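Long-range contact in glycosyl hydrolase family 88 (PDB 3WIW), which probably hydrolyses unsaturated glucuronyl saccharides released from heparin, as an alpha6/alpha6-barrel glycoside hydrolase: residues A96-I108 against S124-Y137. Numbering follows the deposited sequence.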
# COMPACT_ATOMS: atom_id res chain seq x y z
N ALA A 96 20.39 9.90 2.39
CA ALA A 96 20.44 11.35 2.26
C ALA A 96 19.29 11.84 1.36
O ALA A 96 18.63 12.83 1.67
CB ALA A 96 21.79 11.82 1.73
N GLU A 97 19.07 11.15 0.25
CA GLU A 97 17.98 11.51 -0.64
C GLU A 97 16.64 11.28 0.04
O GLU A 97 15.72 12.10 -0.09
CB GLU A 97 18.06 10.71 -1.95
CG GLU A 97 19.30 11.00 -2.80
CD GLU A 97 19.20 12.29 -3.59
OE1 GLU A 97 18.37 13.17 -3.25
OE2 GLU A 97 19.96 12.43 -4.57
N ALA A 98 16.50 10.18 0.78
CA ALA A 98 15.24 9.93 1.48
C ALA A 98 14.93 11.06 2.46
O ALA A 98 13.79 11.49 2.53
CB ALA A 98 15.26 8.58 2.18
N LYS A 99 15.93 11.57 3.16
CA LYS A 99 15.74 12.69 4.08
C LYS A 99 15.22 13.93 3.31
O LYS A 99 14.22 14.54 3.71
CB LYS A 99 17.05 13.00 4.78
CG LYS A 99 16.99 14.22 5.68
CD LYS A 99 18.30 14.44 6.41
CE LYS A 99 18.16 15.62 7.34
NZ LYS A 99 19.42 15.95 8.04
N ARG A 100 15.89 14.29 2.21
CA ARG A 100 15.50 15.46 1.41
C ARG A 100 14.05 15.36 0.92
O ARG A 100 13.26 16.30 1.03
CB ARG A 100 16.39 15.56 0.15
CG ARG A 100 17.71 16.24 0.28
CD ARG A 100 18.06 16.92 -1.06
NE ARG A 100 18.00 16.04 -2.22
CZ ARG A 100 17.65 16.43 -3.45
NH1 ARG A 100 17.65 15.56 -4.44
NH2 ARG A 100 17.31 17.69 -3.68
N PHE A 101 13.71 14.21 0.34
CA PHE A 101 12.36 14.03 -0.21
C PHE A 101 11.29 13.88 0.89
O PHE A 101 10.13 14.20 0.67
CB PHE A 101 12.35 12.86 -1.22
CG PHE A 101 12.93 13.22 -2.56
CD1 PHE A 101 14.30 13.15 -2.80
CD2 PHE A 101 12.11 13.67 -3.58
CE1 PHE A 101 14.83 13.51 -4.04
CE2 PHE A 101 12.63 14.02 -4.84
CZ PHE A 101 13.99 13.94 -5.06
N THR A 102 11.68 13.39 2.06
CA THR A 102 10.76 13.33 3.20
C THR A 102 10.43 14.71 3.75
O THR A 102 9.27 15.08 3.91
CB THR A 102 11.31 12.40 4.31
OG1 THR A 102 11.40 11.07 3.79
CG2 THR A 102 10.38 12.36 5.51
N LEU A 103 11.47 15.51 4.02
CA LEU A 103 11.27 16.77 4.73
C LEU A 103 10.50 17.79 3.90
O LEU A 103 9.93 18.74 4.44
CB LEU A 103 12.59 17.38 5.23
CG LEU A 103 13.28 16.56 6.32
CD1 LEU A 103 14.69 17.12 6.62
CD2 LEU A 103 12.44 16.51 7.61
N ALA A 104 10.48 17.59 2.58
CA ALA A 104 9.69 18.45 1.69
C ALA A 104 8.18 18.25 1.89
O ALA A 104 7.40 19.02 1.34
CB ALA A 104 10.05 18.21 0.24
N LEU A 105 7.78 17.25 2.67
CA LEU A 105 6.37 16.94 2.89
C LEU A 105 5.83 17.47 4.23
O LEU A 105 4.74 17.09 4.67
CB LEU A 105 6.13 15.44 2.76
CG LEU A 105 6.42 14.87 1.37
CD1 LEU A 105 6.05 13.39 1.30
CD2 LEU A 105 5.71 15.68 0.27
N ASP A 106 6.58 18.37 4.86
CA ASP A 106 6.25 18.90 6.18
C ASP A 106 4.80 19.40 6.27
O ASP A 106 4.14 19.19 7.29
CB ASP A 106 7.23 20.03 6.49
CG ASP A 106 6.95 20.70 7.83
OD1 ASP A 106 6.12 21.63 7.86
OD2 ASP A 106 7.54 20.28 8.84
N THR A 107 4.31 20.05 5.21
CA THR A 107 2.97 20.66 5.25
C THR A 107 1.84 19.65 5.46
O THR A 107 0.75 20.02 5.88
CB THR A 107 2.66 21.51 3.98
OG1 THR A 107 2.85 20.71 2.80
CG2 THR A 107 3.52 22.78 3.92
N ILE A 108 2.10 18.38 5.16
CA ILE A 108 1.05 17.38 5.27
C ILE A 108 0.58 17.20 6.72
O ILE A 108 -0.53 16.75 6.97
CB ILE A 108 1.45 16.05 4.64
CG1 ILE A 108 1.91 16.30 3.20
CG2 ILE A 108 0.28 15.06 4.65
CD1 ILE A 108 2.37 15.03 2.52
N SER A 124 6.40 8.08 4.59
CA SER A 124 7.56 8.94 4.40
C SER A 124 8.24 9.20 5.73
O SER A 124 9.24 8.54 6.06
CB SER A 124 7.13 10.24 3.68
OG SER A 124 6.10 10.90 4.39
N TYR A 125 7.66 10.11 6.52
CA TYR A 125 8.14 10.40 7.87
C TYR A 125 8.16 9.16 8.77
O TYR A 125 9.07 9.02 9.59
CB TYR A 125 7.28 11.47 8.55
CG TYR A 125 7.61 12.88 8.15
CD1 TYR A 125 7.17 13.40 6.93
CD2 TYR A 125 8.37 13.71 8.97
CE1 TYR A 125 7.49 14.68 6.55
CE2 TYR A 125 8.68 15.00 8.59
CZ TYR A 125 8.23 15.49 7.39
OH TYR A 125 8.55 16.78 7.02
N GLY A 126 7.17 8.28 8.64
CA GLY A 126 7.13 7.11 9.51
C GLY A 126 8.34 6.21 9.31
O GLY A 126 9.01 5.80 10.28
N ASN A 127 8.61 5.89 8.05
CA ASN A 127 9.81 5.13 7.73
C ASN A 127 11.08 5.87 8.14
O ASN A 127 12.01 5.25 8.66
CB ASN A 127 9.83 4.77 6.24
CG ASN A 127 9.02 3.54 5.94
OD1 ASN A 127 9.14 2.53 6.64
ND2 ASN A 127 8.14 3.63 4.96
N ALA A 128 11.12 7.18 7.91
CA ALA A 128 12.27 7.99 8.26
C ALA A 128 12.56 7.86 9.75
O ALA A 128 13.71 7.66 10.16
CB ALA A 128 11.98 9.44 7.94
N TYR A 129 11.54 7.98 10.59
CA TYR A 129 11.75 7.94 12.03
C TYR A 129 12.14 6.53 12.48
O TYR A 129 13.00 6.38 13.36
CB TYR A 129 10.51 8.41 12.78
CG TYR A 129 10.78 8.60 14.25
CD1 TYR A 129 11.70 9.56 14.69
CD2 TYR A 129 10.14 7.81 15.19
CE1 TYR A 129 11.96 9.74 16.04
CE2 TYR A 129 10.40 7.98 16.55
CZ TYR A 129 11.31 8.95 16.96
OH TYR A 129 11.60 9.16 18.29
N ARG A 130 11.55 5.51 11.86
CA ARG A 130 11.90 4.14 12.21
C ARG A 130 13.37 3.87 11.87
O ARG A 130 14.12 3.29 12.68
CB ARG A 130 10.98 3.16 11.47
CG ARG A 130 11.33 1.70 11.75
CD ARG A 130 10.44 0.74 10.94
NE ARG A 130 10.48 1.06 9.52
CZ ARG A 130 11.44 0.65 8.69
NH1 ARG A 130 12.43 -0.12 9.14
NH2 ARG A 130 11.41 1.03 7.42
N VAL A 131 13.78 4.28 10.68
CA VAL A 131 15.14 3.99 10.23
C VAL A 131 16.20 4.78 11.01
O VAL A 131 17.24 4.22 11.40
CB VAL A 131 15.27 4.22 8.70
CG1 VAL A 131 16.74 4.15 8.26
CG2 VAL A 131 14.41 3.19 7.92
N THR A 132 15.95 6.06 11.28
CA THR A 132 16.98 6.95 11.79
C THR A 132 16.85 7.30 13.27
O THR A 132 17.84 7.69 13.90
CB THR A 132 16.99 8.28 11.01
OG1 THR A 132 15.83 9.05 11.35
CG2 THR A 132 17.08 8.05 9.50
N GLY A 133 15.64 7.22 13.82
CA GLY A 133 15.37 7.69 15.17
C GLY A 133 15.54 9.20 15.36
O GLY A 133 15.56 9.69 16.48
N ASP A 134 15.67 9.94 14.27
CA ASP A 134 15.93 11.39 14.34
C ASP A 134 14.65 12.15 14.70
O ASP A 134 13.62 12.02 14.02
CB ASP A 134 16.49 11.89 13.01
CG ASP A 134 17.10 13.28 13.12
OD1 ASP A 134 16.59 14.10 13.91
OD2 ASP A 134 18.09 13.56 12.41
N LYS A 135 14.74 12.95 15.76
CA LYS A 135 13.58 13.66 16.28
C LYS A 135 13.00 14.69 15.31
O LYS A 135 11.85 15.10 15.47
CB LYS A 135 13.92 14.29 17.64
CG LYS A 135 14.19 13.24 18.73
CD LYS A 135 12.98 12.32 18.97
CE LYS A 135 13.20 11.41 20.19
NZ LYS A 135 14.16 10.31 19.88
N ILE A 136 13.75 15.09 14.28
CA ILE A 136 13.17 16.00 13.29
C ILE A 136 11.89 15.42 12.67
O ILE A 136 11.02 16.17 12.23
CB ILE A 136 14.17 16.42 12.19
CG1 ILE A 136 14.60 15.22 11.34
CG2 ILE A 136 15.37 17.14 12.80
CD1 ILE A 136 15.62 15.58 10.28
N TYR A 137 11.76 14.10 12.64
CA TYR A 137 10.60 13.48 12.02
C TYR A 137 9.39 13.34 12.95
O TYR A 137 8.29 13.03 12.49
CB TYR A 137 10.97 12.11 11.46
CG TYR A 137 12.09 12.16 10.42
CD1 TYR A 137 11.89 12.81 9.19
CD2 TYR A 137 13.34 11.56 10.66
CE1 TYR A 137 12.92 12.89 8.24
CE2 TYR A 137 14.37 11.63 9.72
CZ TYR A 137 14.15 12.28 8.50
OH TYR A 137 15.13 12.35 7.55
O HOH W 1 9.60 18.61 8.73
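Tyr125 reaches across to Thr102, Leu105 and Asp106, a worked example of how one aromatic side chain can join two segments, 96-108 and 124-137, with no direct hydrogen bond between them. With CG anti to its own carbonyl carbon (chi1 -81°), the ring leaves CB and brings one face against Thr102, whose CG2 lies 3.7 Å from CD1 and 3.8 Å from the ring centroid, a CH-pi contact. CE1 comes next, 3.2 Å from the carbonyl O of Thr102 and 4.1 Å from CB of Leu105, while CE2 on the other flank meets CD2 of Leu103. At the tip, OH sits 3.2 Å from CA of Asp106, and a water 2.7 Å from OH donates to OD2 of Asp106. A phenylalanine here would probably leave that water without its tyrosine partner and break the bridge to OD2 of Asp106. Beside this ring, Tyr137 lies between CB of Ala128 and CG1 of Ile136, one on each face, its CE1 3.7 Å from CD2 of Leu103. Segments 96-103 and 124-132, on neighbouring barrel helices 92-103 and 117-132, run roughly antiparallel, at 140°; Trp83 of helix 77-89 hydrogen-bonds through NE1 to OG1 of Thr102 and touches Ala128, while Pro140 and Leu141 of helix 138-150 pack on Tyr125.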